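Local coordinates for penicillin binding protein 2X (Streptococcus thermophilus, PDB 5U47) that probably acts as a transpeptidase that cross-links peptidoglycan strands of the septal cell wall and is inactivated by beta-lactams, at residues L43-T48 with S141-N146; A150-G155 with T261-T266. The protein carries 1 engineered substitution. All blocks are in the same frame, centred on the assembly; numbering follows the deposited sequence. Where two conformers were deposited one is given.

Contact 1 (L43-T48 with S141-N146); sequences LAEDST and SRMYPN. With ACT (acetate ion), chain C.
E45, D46 and S47 pair with M143, R142 and S141 as antiparallel strands, E45/M143 and S47/S141 being hydrogen-bonded pairs and D46/R142 the non-hydrogen-bonded pair between them. M143 N donates to E45 O at 2.8 Å, and E45 N returns a bond to M143 O. S47 and S141 exchange a second such couple. Past the strands A44 CA still touches M143 O at 3.2 Å, a CA-H...O contact. On one face of the sheet R142 bends at chi2 (69°), which brings its guanidinium back over the backbone of A44 and E45. NH1 forms a salt bridge with D46 OD1 at 3.0 Å. It meets that oxygen from above the carboxylate plane, and the two planes stand 73° apart. R142 NE also pairs with E177, and D46 OD2 accepts from R32 N, so both charged groups have second partners. E45, M143, S47 and S141 point to the other face. A44 CB packs 3.5 Å from Y144 CE2. At the corner, water 1 bridges L43 O and N146 N. The ladder belongs to the mixed sheet of the N-terminal dimerisation domain. L43 and A44 form a classic beta bulge opposite I35 of strand 35-36, and L170 of strand 168-172 touches D46 and R142.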
ATOM      1  N   LEU A  43      -3.883  -0.675 -14.812  1.00 22.41           N
ATOM      2  CA  LEU A  43      -4.078   0.432 -13.860  1.00 22.39           C
ATOM      3  C   LEU A  43      -3.258   1.662 -14.227  1.00 22.78           C
ATOM      4  O   LEU A  43      -3.714   2.797 -14.003  1.00 22.12           O
ATOM      5  CB  LEU A  43      -3.751   0.017 -12.424  1.00 22.32           C
ATOM      6  CG  LEU A  43      -4.454  -1.230 -11.893  1.00 22.10           C
ATOM      7  CD1 LEU A  43      -4.106  -1.466 -10.425  1.00 21.72           C
ATOM      8  CD2 LEU A  43      -5.969  -1.159 -12.101  1.00 22.16           C
ATOM      9  N   ALA A  44      -2.053   1.432 -14.760  1.00 22.34           N
ATOM     10  CA  ALA A  44      -1.169   2.496 -15.224  1.00 23.37           C
ATOM     11  C   ALA A  44      -0.266   1.948 -16.334  1.00 23.94           C
ATOM     12  O   ALA A  44       0.344   0.890 -16.176  1.00 22.02           O
ATOM     13  CB  ALA A  44      -0.304   3.058 -14.090  1.00 23.44           C
ATOM     14  N   GLU A  45      -0.184   2.669 -17.442  1.00 25.15           N
ATOM     15  CA  GLU A  45       0.647   2.248 -18.548  1.00 28.04           C
ATOM     16  C   GLU A  45       1.122   3.439 -19.348  1.00 28.27           C
ATOM     17  O   GLU A  45       0.501   4.517 -19.327  1.00 25.66           O
ATOM     18  CB  GLU A  45      -0.095   1.268 -19.475  1.00 30.88           C
ATOM     19  CG  GLU A  45      -1.300   1.860 -20.206  1.00 34.65           C
ATOM     20  CD  GLU A  45      -1.904   0.910 -21.259  1.00 38.27           C
ATOM     21  OE1 GLU A  45      -1.351  -0.184 -21.512  1.00 40.27           O
ATOM     22  OE2 GLU A  45      -2.950   1.261 -21.836  1.00 44.60           O
ATOM     23  N   ASP A  46       2.231   3.226 -20.050  1.00 28.65           N
ATOM     24  CA  ASP A  46       2.799   4.247 -20.920  1.00 30.55           C
ATOM     25  C   ASP A  46       1.958   4.430 -22.164  1.00 31.46           C
ATOM     26  O   ASP A  46       1.366   3.483 -22.663  1.00 31.71           O
ATOM     27  CB  ASP A  46       4.234   3.883 -21.366  1.00 30.39           C
ATOM     28  CG  ASP A  46       5.272   4.149 -20.303  1.00 31.70           C
ATOM     29  OD1 ASP A  46       4.871   4.438 -19.152  1.00 30.99           O
ATOM     30  OD2 ASP A  46       6.508   4.077 -20.620  1.00 32.94           O
ATOM     31  N   SER A  47       1.922   5.670 -22.642  1.00 33.05           N
ATOM     32  CA  SER A  47       1.238   6.050 -23.866  1.00 35.73           C
ATOM     33  C   SER A  47       2.161   6.991 -24.643  1.00 36.09           C
ATOM     34  O   SER A  47       2.620   8.015 -24.107  1.00 34.74           O
ATOM     35  CB  SER A  47      -0.078   6.737 -23.534  1.00 37.39           C
ATOM     36  OG  SER A  47      -0.677   7.311 -24.656  1.00 41.05           O
ATOM     37  N   THR A  48       2.440   6.626 -25.889  1.00 36.53           N
ATOM     38  CA  THR A  48       3.325   7.402 -26.760  1.00 36.27           C
ATOM     39  C   THR A  48       2.525   8.178 -27.783  1.00 36.34           C
ATOM     40  O   THR A  48       1.637   7.635 -28.438  1.00 35.79           O
ATOM     41  CB  THR A  48       4.267   6.480 -27.544  1.00 37.48           C
ATOM     42  OG1 THR A  48       4.927   5.603 -26.650  1.00 37.60           O
ATOM     43  CG2 THR A  48       5.329   7.279 -28.306  1.00 39.06           C
ATOM     44  N   SER A 141       3.609   9.749 -22.084  1.00 35.63           N
ATOM     45  CA  SER A 141       2.863  10.141 -20.891  1.00 34.97           C
ATOM     46  C   SER A 141       2.356   8.868 -20.201  1.00 32.27           C
ATOM     47  O   SER A 141       2.319   7.786 -20.795  1.00 31.27           O
ATOM     48  CB  SER A 141       1.701  11.074 -21.247  1.00 36.30           C
ATOM     49  OG  SER A 141       0.803  10.417 -22.115  1.00 37.00           O
ATOM     50  N   ARG A 142       1.984   9.001 -18.939  1.00 30.84           N
ATOM     51  CA  ARG A 142       1.486   7.878 -18.164  1.00 29.59           C
ATOM     52  C   ARG A 142      -0.038   7.964 -18.164  1.00 30.17           C
ATOM     53  O   ARG A 142      -0.584   9.003 -17.836  1.00 30.16           O
ATOM     54  CB  ARG A 142       2.027   7.976 -16.749  1.00 28.67           C
ATOM     55  CG  ARG A 142       1.876   6.734 -15.892  1.00 27.65           C
ATOM     56  CD  ARG A 142       2.776   5.598 -16.379  1.00 26.95           C
ATOM     57  NE  ARG A 142       2.968   4.592 -15.347  1.00 25.52           N
ATOM     58  CZ  ARG A 142       3.448   3.364 -15.550  1.00 25.91           C
ATOM     59  NH1 ARG A 142       3.797   2.926 -16.780  1.00 26.28           N
ATOM     60  NH2 ARG A 142       3.590   2.563 -14.522  1.00 24.58           N
ATOM     61  N   MET A 143      -0.699   6.874 -18.544  0.60 27.19           N
ATOM     62  CA  MET A 143      -2.163   6.804 -18.618  0.60 29.03           C
ATOM     63  C   MET A 143      -2.713   5.979 -17.438  0.60 26.20           C
ATOM     64  O   MET A 143      -2.168   4.923 -17.129  0.60 24.61           O
ATOM     65  CB  MET A 143      -2.566   6.158 -19.953  0.60 32.31           C
ATOM     66  CG  MET A 143      -4.059   5.913 -20.118  0.60 36.63           C
ATOM     67  SD  MET A 143      -4.484   5.011 -21.616  0.60 44.52           S
ATOM     68  CE  MET A 143      -6.234   4.766 -21.311  0.60 40.32           C
ATOM     69  N   TYR A 144      -3.800   6.452 -16.820  1.00 25.18           N
ATOM     70  CA  TYR A 144      -4.434   5.795 -15.663  1.00 23.88           C
ATOM     71  C   TYR A 144      -5.887   5.586 -16.094  1.00 24.02           C
ATOM     72  O   TYR A 144      -6.756   6.419 -15.804  1.00 25.19           O
ATOM     73  CB  TYR A 144      -4.305   6.676 -14.403  1.00 24.08           C
ATOM     74  CG  TYR A 144      -2.874   6.883 -13.955  1.00 23.39           C
ATOM     75  CD1 TYR A 144      -2.100   7.922 -14.470  1.00 23.88           C
ATOM     76  CD2 TYR A 144      -2.277   6.011 -13.027  1.00 23.76           C
ATOM     77  CE1 TYR A 144      -0.781   8.103 -14.056  1.00 23.66           C
ATOM     78  CE2 TYR A 144      -0.968   6.186 -12.614  1.00 23.21           C
ATOM     79  CZ  TYR A 144      -0.224   7.231 -13.127  1.00 23.98           C
ATOM     80  OH  TYR A 144       1.093   7.374 -12.725  1.00 25.09           O
ATOM     81  N   PRO A 145      -6.161   4.471 -16.788  1.00 24.66           N
ATOM     82  CA  PRO A 145      -7.463   4.253 -17.449  1.00 25.93           C
ATOM     83  C   PRO A 145      -8.705   4.245 -16.581  1.00 25.81           C
ATOM     84  O   PRO A 145      -9.803   4.527 -17.095  1.00 25.91           O
ATOM     85  CB  PRO A 145      -7.315   2.868 -18.091  1.00 26.90           C
ATOM     86  CG  PRO A 145      -5.858   2.566 -18.077  1.00 26.60           C
ATOM     87  CD  PRO A 145      -5.270   3.306 -16.942  1.00 24.58           C
ATOM     88  N   ASN A 146      -8.541   3.911 -15.298  1.00 23.88           N
ATOM     89  CA  ASN A 146      -9.668   3.835 -14.381  1.00 24.31           C
ATOM     90  C   ASN A 146     -10.048   5.168 -13.713  1.00 23.97           C
ATOM     91  O   ASN A 146     -10.992   5.201 -12.932  1.00 23.98           O
ATOM     92  CB  ASN A 146      -9.403   2.754 -13.335  1.00 24.99           C
ATOM     93  CG  ASN A 146      -9.225   1.388 -13.963  1.00 26.23           C
ATOM     94  OD1 ASN A 146     -10.187   0.752 -14.381  1.00 27.22           O
ATOM     95  ND2 ASN A 146      -7.997   0.943 -14.042  1.00 27.44           N
TER
HETATM   96  C   ACT C 802       4.141   2.765 -25.251  1.00 64.65           C
HETATM   97  O   ACT C 802       4.674   1.749 -24.744  1.00 64.49           O
HETATM   98  OXT ACT C 802       4.393   3.922 -24.839  1.00 57.03           O
HETATM   99  CH3 ACT C 802       3.173   2.589 -26.386  1.00 62.33           C
HETATM  100  O   HOH W   1      -6.218   3.445 -13.498  1.00 21.00           O
HETATM  101  O   HOH W   2       2.174  10.993 -24.935  0.50 34.29           O

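Contact 2 (A150-G155 with T261-T266); sequences ASEFLG and TTQRPT
E152 of the short helix 151-154 reaches Q263 near the end of strand 258-264, an outermost strand of the antiparallel sheet of the transpeptidase domain, and T266 just beyond it. The contact thus joins the N-terminal region to the transpeptidase domain, of the beta-lactamase-like fold. One direct hydrogen bond crosses it: T266 OG1 donates to E152 OE1 at 2.8 Å, on the syn lone pair. The E152 chain bends at chi2 (75°), which turns the carboxylate across T266. E152 OE2 takes a bond from Y280 OH, so both oxygens are held. Flat groups stack beside this bond. The carboxylate of E152 and the amide of Q263 lie 1° apart in plane, and E152 CG comes within 3.6 Å of Q263 NE2. R285 N and V283 O bind the two ends of that amide and would fix its rotation. Apolar packing is lighter: T261 CG2 sits 4.0 Å from F153 CG. Helix 224-241 flanks the strand, with E231 and D235 pairing with R264. Water fills in the polar links. Water 4 lies between E152 OE1 and Q263 N and accepts from the latter. Water 5 accepts from F153 N and gives a weak bond to T261 O. At the helix start, water 3 accepts from S151 N at 3.2 Å and donates to T266 OG1 at 2.7 Å.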
ATOM      1  N   ALA A 150      -8.228   4.010  -6.619  1.00 19.62           N
ATOM      2  CA  ALA A 150      -7.028   3.810  -5.761  1.00 18.91           C
ATOM      3  C   ALA A 150      -5.950   4.817  -6.091  1.00 19.42           C
ATOM      4  O   ALA A 150      -4.765   4.481  -6.167  1.00 19.55           O
ATOM      5  CB  ALA A 150      -6.496   2.419  -5.962  1.00 19.17           C
ATOM      6  N   SER A 151      -6.353   6.063  -6.246  1.00 19.94           N
ATOM      7  CA  SER A 151      -5.429   7.078  -6.744  1.00 21.47           C
ATOM      8  C   SER A 151      -4.225   7.327  -5.861  1.00 21.98           C
ATOM      9  O   SER A 151      -3.076   7.301  -6.340  1.00 21.23           O
ATOM     10  CB  SER A 151      -6.183   8.374  -7.052  1.00 21.78           C
ATOM     11  OG  SER A 151      -7.073   8.157  -8.132  1.00 21.38           O
ATOM     12  N   GLU A 152      -4.470   7.559  -4.577  1.00 21.76           N
ATOM     13  CA  GLU A 152      -3.361   7.757  -3.650  1.00 23.35           C
ATOM     14  C   GLU A 152      -2.453   6.514  -3.560  1.00 22.71           C
ATOM     15  O   GLU A 152      -1.240   6.637  -3.457  1.00 24.81           O
ATOM     16  CB  GLU A 152      -3.858   8.213  -2.268  1.00 22.47           C
ATOM     17  CG  GLU A 152      -4.365   9.655  -2.266  1.00 22.72           C
ATOM     18  CD  GLU A 152      -5.729   9.881  -2.909  1.00 23.39           C
ATOM     19  OE1 GLU A 152      -6.484   8.908  -3.271  1.00 22.72           O
ATOM     20  OE2 GLU A 152      -6.058  11.079  -3.042  1.00 24.96           O
ATOM     21  N   PHE A 153      -3.044   5.329  -3.626  1.00 21.63           N
ATOM     22  CA  PHE A 153      -2.237   4.101  -3.608  1.00 21.71           C
ATOM     23  C   PHE A 153      -1.290   4.008  -4.831  1.00 21.37           C
ATOM     24  O   PHE A 153      -0.076   3.754  -4.679  1.00 19.92           O
ATOM     25  CB  PHE A 153      -3.158   2.905  -3.537  1.00 22.15           C
ATOM     26  CG  PHE A 153      -2.480   1.594  -3.796  1.00 22.93           C
ATOM     27  CD1 PHE A 153      -1.733   0.974  -2.802  1.00 23.71           C
ATOM     28  CD2 PHE A 153      -2.603   0.975  -5.031  1.00 23.07           C
ATOM     29  CE1 PHE A 153      -1.120  -0.248  -3.046  1.00 25.20           C
ATOM     30  CE2 PHE A 153      -2.002  -0.260  -5.280  1.00 24.28           C
ATOM     31  CZ  PHE A 153      -1.260  -0.864  -4.282  1.00 25.30           C
ATOM     32  N   LEU A 154      -1.845   4.225  -6.021  1.00 20.37           N
ATOM     33  CA  LEU A 154      -1.062   4.143  -7.259  1.00 22.20           C
ATOM     34  C   LEU A 154      -0.004   5.218  -7.361  1.00 21.30           C
ATOM     35  O   LEU A 154       1.111   4.952  -7.775  1.00 22.06           O
ATOM     36  CB  LEU A 154      -1.971   4.233  -8.488  1.00 22.36           C
ATOM     37  CG  LEU A 154      -2.940   3.083  -8.711  1.00 23.17           C
ATOM     38  CD1 LEU A 154      -3.884   3.410  -9.855  1.00 24.35           C
ATOM     39  CD2 LEU A 154      -2.187   1.794  -8.976  1.00 24.23           C
ATOM     40  N   GLY A 155      -0.353   6.435  -6.977  1.00 21.70           N
ATOM     41  CA  GLY A 155       0.560   7.536  -7.133  1.00 22.92           C
ATOM     42  C   GLY A 155       0.667   7.943  -8.594  1.00 23.50           C
ATOM     43  O   GLY A 155      -0.127   7.512  -9.444  1.00 23.11           O
ATOM     44  N   THR A 261      -8.327  -0.664  -1.738  1.00 20.54           N
ATOM     45  CA  THR A 261      -7.951   0.355  -0.764  1.00 21.35           C
ATOM     46  C   THR A 261      -8.222   1.731  -1.322  1.00 20.79           C
ATOM     47  O   THR A 261      -7.924   2.002  -2.475  1.00 21.07           O
ATOM     48  CB  THR A 261      -6.478   0.198  -0.311  1.00 21.61           C
ATOM     49  OG1 THR A 261      -6.208   1.089   0.775  1.00 22.62           O
ATOM     50  CG2 THR A 261      -5.494   0.427  -1.438  1.00 22.14           C
ATOM     51  N   THR A 262      -8.803   2.595  -0.509  1.00 19.95           N
ATOM     52  CA  THR A 262      -9.080   3.934  -0.958  1.00 20.62           C
ATOM     53  C   THR A 262      -9.111   4.924   0.196  1.00 21.21           C
ATOM     54  O   THR A 262      -9.203   4.543   1.379  1.00 20.65           O
ATOM     55  CB  THR A 262     -10.409   3.993  -1.767  1.00 21.50           C
ATOM     56  OG1 THR A 262     -10.407   5.148  -2.628  1.00 22.29           O
ATOM     57  CG2 THR A 262     -11.619   4.005  -0.839  1.00 22.28           C
ATOM     58  N   GLN A 263      -9.011   6.198  -0.157  1.00 20.37           N
ATOM     59  CA  GLN A 263      -9.112   7.254   0.823  1.00 21.54           C
ATOM     60  C   GLN A 263      -9.822   8.426   0.218  1.00 21.89           C
ATOM     61  O   GLN A 263      -9.917   8.524  -0.993  1.00 21.35           O
ATOM     62  CB  GLN A 263      -7.743   7.686   1.331  1.00 22.03           C
ATOM     63  CG  GLN A 263      -6.914   8.538   0.389  1.00 22.89           C
ATOM     64  CD  GLN A 263      -5.551   8.841   0.995  1.00 23.57           C
ATOM     65  OE1 GLN A 263      -4.795   7.926   1.335  1.00 22.82           O
ATOM     66  NE2 GLN A 263      -5.243  10.112   1.146  1.00 21.88           N
ATOM     67  N   ARG A 264     -10.339   9.294   1.092  1.00 22.92           N
ATOM     68  CA  ARG A 264     -11.043  10.473   0.712  1.00 23.06           C
ATOM     69  C   ARG A 264     -10.485  11.614   1.564  1.00 24.31           C
ATOM     70  O   ARG A 264     -10.134  11.391   2.712  1.00 22.94           O
ATOM     71  CB  ARG A 264     -12.551  10.307   0.937  1.00 25.05           C
ATOM     72  CG  ARG A 264     -13.223   9.290  -0.001  1.00 24.27           C
ATOM     73  CD  ARG A 264     -13.245   9.823  -1.424  1.00 24.36           C
ATOM     74  NE  ARG A 264     -13.902   8.932  -2.381  1.00 25.03           N
ATOM     75  CZ  ARG A 264     -13.343   7.853  -2.945  1.00 25.24           C
ATOM     76  NH1 ARG A 264     -12.119   7.464  -2.621  1.00 24.86           N
ATOM     77  NH2 ARG A 264     -14.034   7.124  -3.825  1.00 26.25           N
ATOM     78  N   PRO A 265     -10.367  12.822   1.008  1.00 24.82           N
ATOM     79  CA  PRO A 265     -10.704  13.131  -0.388  1.00 25.16           C
ATOM     80  C   PRO A 265      -9.699  12.517  -1.344  1.00 23.57           C
ATOM     81  O   PRO A 265      -8.593  12.173  -0.934  1.00 23.94           O
ATOM     82  CB  PRO A 265     -10.607  14.676  -0.440  1.00 27.12           C
ATOM     83  CG  PRO A 265      -9.661  15.006   0.659  1.00 28.42           C
ATOM     84  CD  PRO A 265      -9.999  14.036   1.753  1.00 27.27           C
ATOM     85  N   THR A 266     -10.082  12.394  -2.609  1.00 23.27           N
ATOM     86  CA  THR A 266      -9.225  11.758  -3.600  1.00 23.29           C
ATOM     87  C   THR A 266      -9.152  12.605  -4.846  1.00 25.17           C
ATOM     88  O   THR A 266      -9.599  13.755  -4.841  1.00 26.43           O
ATOM     89  CB  THR A 266      -9.725  10.323  -3.903  1.00 22.94           C
ATOM     90  OG1 THR A 266      -8.751   9.590  -4.680  1.00 22.46           O
ATOM     91  CG2 THR A 266     -11.076  10.366  -4.627  1.00 23.34           C
TER
HETATM   92  O   HOH W   3      -9.290   7.047  -5.303  1.00 24.18           O
HETATM   93  O   HOH W   4      -7.789   6.649  -2.925  1.00 19.93           O
HETATM   94  O   HOH W   5      -5.848   4.756  -2.688  1.00 21.14           O

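The two contacts follow one another along the chain, their centres about 16 Å apart. Strand 134-143 of contact 1 leads into helix 151-154 of contact 2. They touch through packing: L43 CD1 lies 4.1 Å from L154 CD2. Contact 1 is partly buried and stays within one sheet of the N-terminal region. A backbone ladder and a salt bridge carry it. Contact 2 is buried and nearer the centre of the chain. It joins two regions, with no backbone pairing between its segments, and relies on one side-chain hydrogen bond, a stacked amide and bridging waters. E177 ties them further, bonding R142 by its side chain and L154 by its backbone.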